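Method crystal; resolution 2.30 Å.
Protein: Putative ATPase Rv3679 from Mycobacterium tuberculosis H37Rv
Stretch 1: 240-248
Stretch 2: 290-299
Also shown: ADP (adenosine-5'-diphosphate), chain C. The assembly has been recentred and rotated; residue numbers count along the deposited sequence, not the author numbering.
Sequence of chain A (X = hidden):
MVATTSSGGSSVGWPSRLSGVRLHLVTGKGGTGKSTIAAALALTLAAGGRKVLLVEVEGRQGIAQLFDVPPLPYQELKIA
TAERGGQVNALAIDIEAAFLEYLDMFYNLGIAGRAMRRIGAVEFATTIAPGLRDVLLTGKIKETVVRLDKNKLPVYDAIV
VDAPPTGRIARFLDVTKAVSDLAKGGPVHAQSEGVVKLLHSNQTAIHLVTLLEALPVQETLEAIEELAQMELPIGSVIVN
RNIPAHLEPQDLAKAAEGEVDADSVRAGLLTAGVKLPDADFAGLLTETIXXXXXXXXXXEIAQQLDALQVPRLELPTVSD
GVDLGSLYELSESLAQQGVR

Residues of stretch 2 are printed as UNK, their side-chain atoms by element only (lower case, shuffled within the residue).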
ATOM      1  N   ASN A 240       9.269  -6.122  10.076  1.00 42.77           N
ATOM      2  CA  ASN A 240       9.299  -7.159   9.055  1.00 42.16           C
ATOM      3  C   ASN A 240      10.460  -6.966   8.061  1.00 46.46           C
ATOM      4  O   ASN A 240      11.034  -5.872   7.955  1.00 44.38           O
ATOM      5  CB  ASN A 240       7.952  -7.165   8.305  1.00 42.32           C
ATOM      6  CG  ASN A 240       7.639  -8.438   7.555  1.00 53.18           C
ATOM      7  OD1 ASN A 240       8.174  -9.521   7.845  1.00 46.48           O
ATOM      8  ND2 ASN A 240       6.752  -8.337   6.568  1.00 40.71           N
ATOM      9  N   ARG A 241      10.780  -8.055   7.331  1.00 45.39           N
ATOM     10  CA  ARG A 241      11.776  -8.166   6.248  1.00 45.81           C
ATOM     11  C   ARG A 241      13.138  -7.571   6.591  1.00 51.73           C
ATOM     12  O   ARG A 241      13.670  -6.736   5.851  1.00 51.51           O
ATOM     13  CB  ARG A 241      11.262  -7.604   4.911  1.00 40.99           C
ATOM     14  CG  ARG A 241       9.918  -8.147   4.499  1.00 44.68           C
ATOM     15  CD  ARG A 241       9.680  -8.077   3.012  1.00 57.20           C
ATOM     16  NE  ARG A 241       9.825  -6.725   2.486  1.00 69.86           N
ATOM     17  CZ  ARG A 241       9.716  -6.406   1.204  1.00 89.87           C
ATOM     18  NH1 ARG A 241       9.418  -7.339   0.305  1.00 79.94           N
ATOM     19  NH2 ARG A 241       9.890  -5.152   0.810  1.00 82.91           N
ATOM     20  N   ASN A 242      13.716  -8.049   7.703  1.00 48.06           N
ATOM     21  CA  ASN A 242      15.043  -7.646   8.113  1.00 47.52           C
ATOM     22  C   ASN A 242      16.050  -8.318   7.204  1.00 52.42           C
ATOM     23  O   ASN A 242      15.738  -9.339   6.596  1.00 50.55           O
ATOM     24  CB  ASN A 242      15.290  -8.016   9.565  1.00 44.24           C
ATOM     25  CG  ASN A 242      14.630  -7.055  10.503  1.00 61.87           C
ATOM     26  OD1 ASN A 242      15.124  -5.930  10.727  1.00 49.22           O
ATOM     27  ND2 ASN A 242      13.494  -7.484  11.059  1.00 52.13           N
ATOM     28  N   ILE A 243      17.234  -7.705   7.061  1.00 52.05           N
ATOM     29  CA  ILE A 243      18.312  -8.235   6.218  1.00 52.23           C
ATOM     30  C   ILE A 243      19.615  -8.304   7.022  1.00 58.24           C
ATOM     31  O   ILE A 243      19.758  -7.541   7.984  1.00 57.39           O
ATOM     32  CB  ILE A 243      18.455  -7.489   4.855  1.00 54.54           C
ATOM     33  CG1 ILE A 243      18.741  -5.978   5.049  1.00 54.77           C
ATOM     34  CG2 ILE A 243      17.244  -7.757   3.954  1.00 53.70           C
ATOM     35  CD1 ILE A 243      19.189  -5.246   3.847  1.00 60.50           C
ATOM     36  N   PRO A 244      20.540  -9.191   6.651  1.00 57.33           N
ATOM     37  CA  PRO A 244      21.780  -9.336   7.363  1.00 57.66           C
ATOM     38  C   PRO A 244      22.736  -8.174   7.087  1.00 62.87           C
ATOM     39  O   PRO A 244      22.853  -7.777   5.985  1.00 61.22           O
ATOM     40  CB  PRO A 244      22.308 -10.636   6.778  1.00 59.51           C
ATOM     41  CG  PRO A 244      21.804 -10.608   5.383  1.00 63.80           C
ATOM     42  CD  PRO A 244      20.414 -10.065   5.518  1.00 59.01           C
ATOM     43  N   ALA A 245      23.327  -7.635   8.143  1.00 62.16           N
ATOM     44  CA  ALA A 245      24.313  -6.551   8.009  1.00 63.13           C
ATOM     45  C   ALA A 245      25.593  -7.022   7.328  1.00 70.44           C
ATOM     46  O   ALA A 245      26.110  -6.257   6.550  1.00 70.74           O
ATOM     47  CB  ALA A 245      24.614  -5.977   9.358  1.00 63.64           C
ATOM     48  N   HIS A 246      26.144  -8.162   7.753  1.00 68.52           N
ATOM     49  CA  HIS A 246      27.332  -8.878   7.200  1.00 69.04           C
ATOM     50  C   HIS A 246      28.655  -8.213   7.579  1.00 76.55           C
ATOM     51  O   HIS A 246      29.676  -8.701   7.168  1.00 77.97           O
ATOM     52  CB  HIS A 246      27.278  -9.101   5.691  1.00 69.45           C
ATOM     53  CG  HIS A 246      26.485 -10.287   5.301  1.00 72.77           C
ATOM     54  ND1 HIS A 246      25.657 -10.279   4.234  1.00 74.46           N
ATOM     55  CD2 HIS A 246      26.389 -11.501   5.847  1.00 74.42           C
ATOM     56  CE1 HIS A 246      25.083 -11.440   4.126  1.00 73.79           C
ATOM     57  NE2 HIS A 246      25.510 -12.197   5.098  1.00 74.09           N
ATOM     58  N   LEU A 247      28.624  -7.138   8.342  1.00 73.66           N
ATOM     59  CA  LEU A 247      29.798  -6.282   8.555  1.00 73.89           C
ATOM     60  C   LEU A 247      29.743  -5.897  10.015  1.00 80.08           C
ATOM     61  O   LEU A 247      28.660  -5.684  10.530  1.00 80.30           O
ATOM     62  CB  LEU A 247      29.694  -5.031   7.689  1.00 73.94           C
ATOM     63  CG  LEU A 247      30.347  -5.113   6.318  1.00 78.44           C
ATOM     64  CD1 LEU A 247      30.226  -3.802   5.581  1.00 78.22           C
ATOM     65  CD2 LEU A 247      31.794  -5.512   6.433  1.00 81.47           C
ATOM     66  N   GLU A 248      30.895  -5.806  10.635  1.00 77.58           N
ATOM     67  CA  GLU A 248      30.924  -5.443  12.059  1.00 77.75           C
ATOM     68  C   GLU A 248      30.669  -3.919  12.193  1.00 81.72           C
ATOM     69  O   GLU A 248      31.056  -3.179  11.279  1.00 81.24           O
ATOM     70  CB  GLU A 248      32.282  -5.822  12.695  1.00 79.54           C
ATOM     71  CG  GLU A 248      32.581  -7.317  12.755  1.00 92.94           C
ATOM     72  CD  GLU A 248      31.621  -8.189  13.546  1.00120.92           C
ATOM     73  OE1 GLU A 248      31.248  -7.806  14.680  1.00116.30           O
ATOM     74  OE2 GLU A 248      31.250  -9.268  13.032  1.00119.55           O
ATOM     75  N   UNK A 290      27.869   0.126  -1.078  1.00 67.11           N
ATOM     76  CA  UNK A 290      26.444   0.253  -1.373  1.00 65.91           C
ATOM     77  C   UNK A 290      25.582  -0.529  -0.395  1.00 67.40           C
ATOM     78  O   UNK A 290      24.531  -0.033  -0.003  1.00 66.95           O
ATOM     79  c   UNK A 290      26.149  -0.107  -2.836  1.00 67.15           C
ATOM     80  c   UNK A 290      26.574   1.019  -3.789  1.00 73.69           C
ATOM     81  c   UNK A 290      26.541   0.665  -5.256  1.00 86.72           C
ATOM     82  o   UNK A 290      25.803  -0.214  -5.695  1.00 75.04           O
ATOM     83  n   UNK A 290      27.338   1.373  -6.057  1.00 86.95           N
ATOM     84  N   UNK A 291      26.050  -1.709   0.051  1.00 62.02           N
ATOM     85  CA  UNK A 291      25.352  -2.520   1.050  1.00 60.81           C
ATOM     86  C   UNK A 291      25.357  -1.769   2.392  1.00 64.28           C
ATOM     87  O   UNK A 291      24.300  -1.596   2.998  1.00 63.40           O
ATOM     88  n   UNK A 291      24.444  -5.507   2.270  1.00 65.43           N
ATOM     89  c   UNK A 291      25.544  -4.678   2.365  1.00 63.88           C
ATOM     90  c   UNK A 291      24.275  -6.012   3.476  1.00 64.92           C
ATOM     91  c   UNK A 291      26.032  -3.891   1.192  1.00 60.99           C
ATOM     92  n   UNK A 291      25.187  -5.554   4.331  1.00 65.33           N
ATOM     93  c   UNK A 291      25.997  -4.694   3.638  1.00 65.50           C
ATOM     94  N   UNK A 292      26.549  -1.314   2.830  1.00 61.15           N
ATOM     95  CA  UNK A 292      26.769  -0.547   4.062  1.00 60.68           C
ATOM     96  C   UNK A 292      25.979   0.759   4.076  1.00 63.50           C
ATOM     97  O   UNK A 292      25.473   1.119   5.135  1.00 63.04           O
ATOM     98  c   UNK A 292      28.245  -0.270   4.252  1.00 61.19           C
ATOM     99  N   UNK A 293      25.834   1.442   2.903  1.00 59.02           N
ATOM    100  CA  UNK A 293      25.025   2.670   2.750  1.00 58.18           C
ATOM    101  C   UNK A 293      23.527   2.330   2.976  1.00 60.54           C
ATOM    102  O   UNK A 293      22.796   3.112   3.583  1.00 60.54           O
ATOM    103  c   UNK A 293      24.522   4.650   1.201  1.00 62.47           C
ATOM    104  o   UNK A 293      26.672   3.553   1.179  1.00 63.75           O
ATOM    105  c   UNK A 293      25.273   3.328   1.373  1.00 64.77           C
ATOM    106  N   UNK A 294      23.092   1.154   2.512  1.00 55.66           N
ATOM    107  CA  UNK A 294      21.721   0.697   2.685  1.00 55.08           C
ATOM    108  C   UNK A 294      21.430   0.353   4.157  1.00 56.90           C
ATOM    109  O   UNK A 294      20.395   0.770   4.667  1.00 55.36           O
ATOM    110  c   UNK A 294      19.932  -0.864   1.738  1.00 69.11           C
ATOM    111  c   UNK A 294      19.682  -2.211   1.102  1.00 77.85           C
ATOM    112  n   UNK A 294      16.508  -4.067   1.136  1.00 83.88           N
ATOM    113  c   UNK A 294      21.404  -0.475   1.737  1.00 57.27           C
ATOM    114  c   UNK A 294      17.755  -3.735   0.827  1.00 95.49           C
ATOM    115  n   UNK A 294      18.314  -2.659   1.368  1.00 82.76           N
ATOM    116  n   UNK A 294      18.437  -4.485  -0.028  1.00 81.61           N
ATOM    117  N   UNK A 295      22.354  -0.361   4.840  1.00 54.15           N
ATOM    118  CA  UNK A 295      22.227  -0.747   6.261  1.00 54.35           C
ATOM    119  C   UNK A 295      22.177   0.487   7.176  1.00 58.96           C
ATOM    120  O   UNK A 295      21.307   0.568   8.043  1.00 59.58           O
ATOM    121  c   UNK A 295      23.201  -2.178   8.176  1.00 57.95           C
ATOM    122  c   UNK A 295      23.426  -3.010   5.782  1.00 58.27           C
ATOM    123  c   UNK A 295      23.341  -1.762   6.704  1.00 57.57           C
ATOM    124  c   UNK A 295      22.133  -3.954   5.691  1.00 61.83           C
ATOM    125  N   UNK A 296      23.109   1.441   6.972  1.00 55.21           N
ATOM    126  CA  UNK A 296      23.245   2.683   7.739  1.00 54.16           C
ATOM    127  C   UNK A 296      21.950   3.483   7.703  1.00 57.04           C
ATOM    128  O   UNK A 296      21.442   3.842   8.766  1.00 57.12           O
ATOM    129  o   UNK A 296      25.619   2.602   7.377  1.00 63.91           O
ATOM    130  c   UNK A 296      24.709   4.753   8.015  1.00 63.45           C
ATOM    131  c   UNK A 296      24.478   3.453   7.255  1.00 63.67           C
ATOM    132  N   UNK A 297      21.400   3.721   6.485  1.00 51.63           N
ATOM    133  CA  UNK A 297      20.137   4.417   6.243  1.00 50.64           C
ATOM    134  C   UNK A 297      18.974   3.683   6.951  1.00 56.16           C
ATOM    135  O   UNK A 297      18.137   4.334   7.587  1.00 56.49           O
ATOM    136  c   UNK A 297      19.873   4.500   4.748  1.00 51.00           C
ATOM    137  N   UNK A 298      18.934   2.331   6.860  1.00 52.27           N
ATOM    138  CA  UNK A 298      17.902   1.518   7.531  1.00 51.57           C
ATOM    139  C   UNK A 298      17.985   1.673   9.060  1.00 56.32           C
ATOM    140  O   UNK A 298      16.945   1.835   9.694  1.00 56.92           O
ATOM    141  c   UNK A 298      16.000  -3.209   5.875  1.00 62.78           C
ATOM    142  c   UNK A 298      17.985   0.049   7.116  1.00 47.51           C
ATOM    143  n   UNK A 298      15.219  -2.797   4.888  1.00 49.99           N
ATOM    144  c   UNK A 298      17.779  -1.608   5.221  1.00 51.29           C
ATOM    145  n   UNK A 298      15.569  -4.163   6.688  1.00 56.36           N
ATOM    146  c   UNK A 298      17.435  -0.215   5.721  1.00 49.69           C
ATOM    147  n   UNK A 298      17.199  -2.667   6.055  1.00 56.82           N
ATOM    148  N   UNK A 299      19.219   1.696   9.627  1.00 52.81           N
ATOM    149  CA  UNK A 299      19.502   1.889  11.067  1.00 53.33           C
ATOM    150  C   UNK A 299      19.090   3.297  11.558  1.00 60.75           C
ATOM    151  O   UNK A 299      18.635   3.437  12.693  1.00 61.71           O
ATOM    152  c   UNK A 299      20.980   1.640  11.361  1.00 53.16           C
TER
HETATM  153  PB  ADP C 401      -0.147  -6.079   3.866  1.00 42.91           P
HETATM  154  O1B ADP C 401      -1.337  -6.986   4.245  1.00 43.66           O
HETATM  155  O2B ADP C 401      -0.499  -5.285   2.585  1.00 49.22           O
HETATM  156  O3B ADP C 401       0.319  -5.177   4.976  1.00 41.74           O
HETATM  157  PA  ADP C 401       1.210  -8.532   2.885  1.00 43.89           P
HETATM  158  O1A ADP C 401       0.192  -8.790   1.760  1.00 45.13           O
HETATM  159  O2A ADP C 401       1.079  -9.520   3.980  1.00 43.04           O
HETATM  160  O3A ADP C 401       1.038  -7.046   3.431  1.00 42.93           O
HETATM  161  O5' ADP C 401       2.684  -8.369   2.321  1.00 45.43           O
HETATM  162  C5' ADP C 401       3.097  -7.557   1.198  1.00 44.12           C
HETATM  163  C4' ADP C 401       3.979  -8.407   0.313  1.00 45.72           C
HETATM  164  O4' ADP C 401       5.191  -8.736   1.022  1.00 46.42           O
HETATM  165  C3' ADP C 401       3.390  -9.743  -0.147  1.00 49.81           C
HETATM  166  O3' ADP C 401       3.801 -10.014  -1.479  1.00 53.27           O
HETATM  167  C2' ADP C 401       3.979 -10.745   0.856  1.00 47.49           C
HETATM  168  O2' ADP C 401       4.038 -12.083   0.373  1.00 47.19           O
HETATM  169  C1' ADP C 401       5.359 -10.140   1.100  1.00 45.50           C
HETATM  170  N9  ADP C 401       5.962 -10.461   2.394  1.00 47.04           N
HETATM  171  C8  ADP C 401       5.431 -10.237   3.639  1.00 48.39           C
HETATM  172  N7  ADP C 401       6.232 -10.556   4.628  1.00 48.19           N
HETATM  173  C5  ADP C 401       7.370 -11.030   3.990  1.00 47.04           C
HETATM  174  C6  ADP C 401       8.611 -11.501   4.476  1.00 44.98           C
HETATM  175  N6  ADP C 401       8.906 -11.621   5.772  1.00 43.84           N
HETATM  176  N1  ADP C 401       9.553 -11.849   3.568  1.00 46.36           N
HETATM  177  C2  ADP C 401       9.264 -11.746   2.265  1.00 46.22           C
HETATM  178  N3  ADP C 401       8.127 -11.339   1.691  1.00 49.12           N
HETATM  179  C4  ADP C 401       7.216 -10.979   2.613  1.00 47.61           C
HETATM  180  O   HOH W   1      12.424  -3.775   6.688  1.00 46.76           O
HETATM  181  O   HOH W   2      13.734  -5.445   3.401  1.00 57.79           O
HETATM  182  O   HOH W   3      17.132  -5.219   8.837  1.00 52.99           O

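Position 290 carries three carbons, the third bearing one oxygen and one nitrogen, an unbranched amide chain out of reach of stretch 1. Length and terminal atoms identify Gln 290. Position 291 has one carbon followed by a five-membered ring of three carbons and two nitrogens. One ring nitrogen lies 2.5 Å from Ala 245 O, and the ring is met at its edge by that oxygen and by Pro 244 O. This is His 291; its CE1 is 3.4 Å from Pro 244 O, and its NE2 donates a hydrogen bond to Ala 245 O at 2.5 Å, with an N-H...O angle of 151°.

Position 292 has a single side-chain carbon, its CB, 4.3 Å from Leu 247 CD1: Ala 292. Position 293 has one carbon carrying an oxygen and a carbon, with no contact to stretch 1; the fork marks Thr 293.

Position 294 extends through three carbons and a nitrogen to a carbon bearing two more nitrogens, a guanidinium, hence Arg 294. Its CA-to-CB bond points sideways, but three successive t rotamers extend the chain until CZ is 3.7 Å from Ile 243 CD1, which sits over one face of the group.

Position 295 has four carbons, forked at the first, with one arm two carbons long. That beta-branching gives Ile 295, whose CD1 lies 3.7 Å from Ile 243 CD1 and whose CG2 is 4.2 Å from Ala 245 CB. Position 296 repeats the oxygen-and-carbon fork without touching stretch 1: Thr 296, whose OG1 donates to Ala 292 O at 2.7 Å within the helix. Position 297, with one carbon, is Ala 297.

Position 298 has three carbons, a nitrogen, then a carbon bearing two more nitrogens, a guanidinium; this is Arg 298, and its CA-to-CB bond points toward stretch 1. Its NH2 donates a weak hydrogen bond to Arg 241 O (3.3 Å, 139°), while Ile 243 CG1 lies over one face of the group, 3.8 Å from Arg 298 NE. Position 299, one carbon and no contact, is Ala 299.

The contact is one helical face against a loop. Positions 291, 295 and 298 recur at turn-like intervals, and their CA-to-CB bonds all point toward stretch 1. Two polar ends, His 291 and Arg 298, bind backbone carbonyls, while Ile 295 packs between them along the helix. Water 3 reinforces the Arg 298 end: it accepts from Arg 298 NH2 at 2.9 Å and donates to Asn 242 OD1 at 2.8 Å. In all, 418 Å² is buried.

Stretch 2, residues 290-299: QHATRITARA
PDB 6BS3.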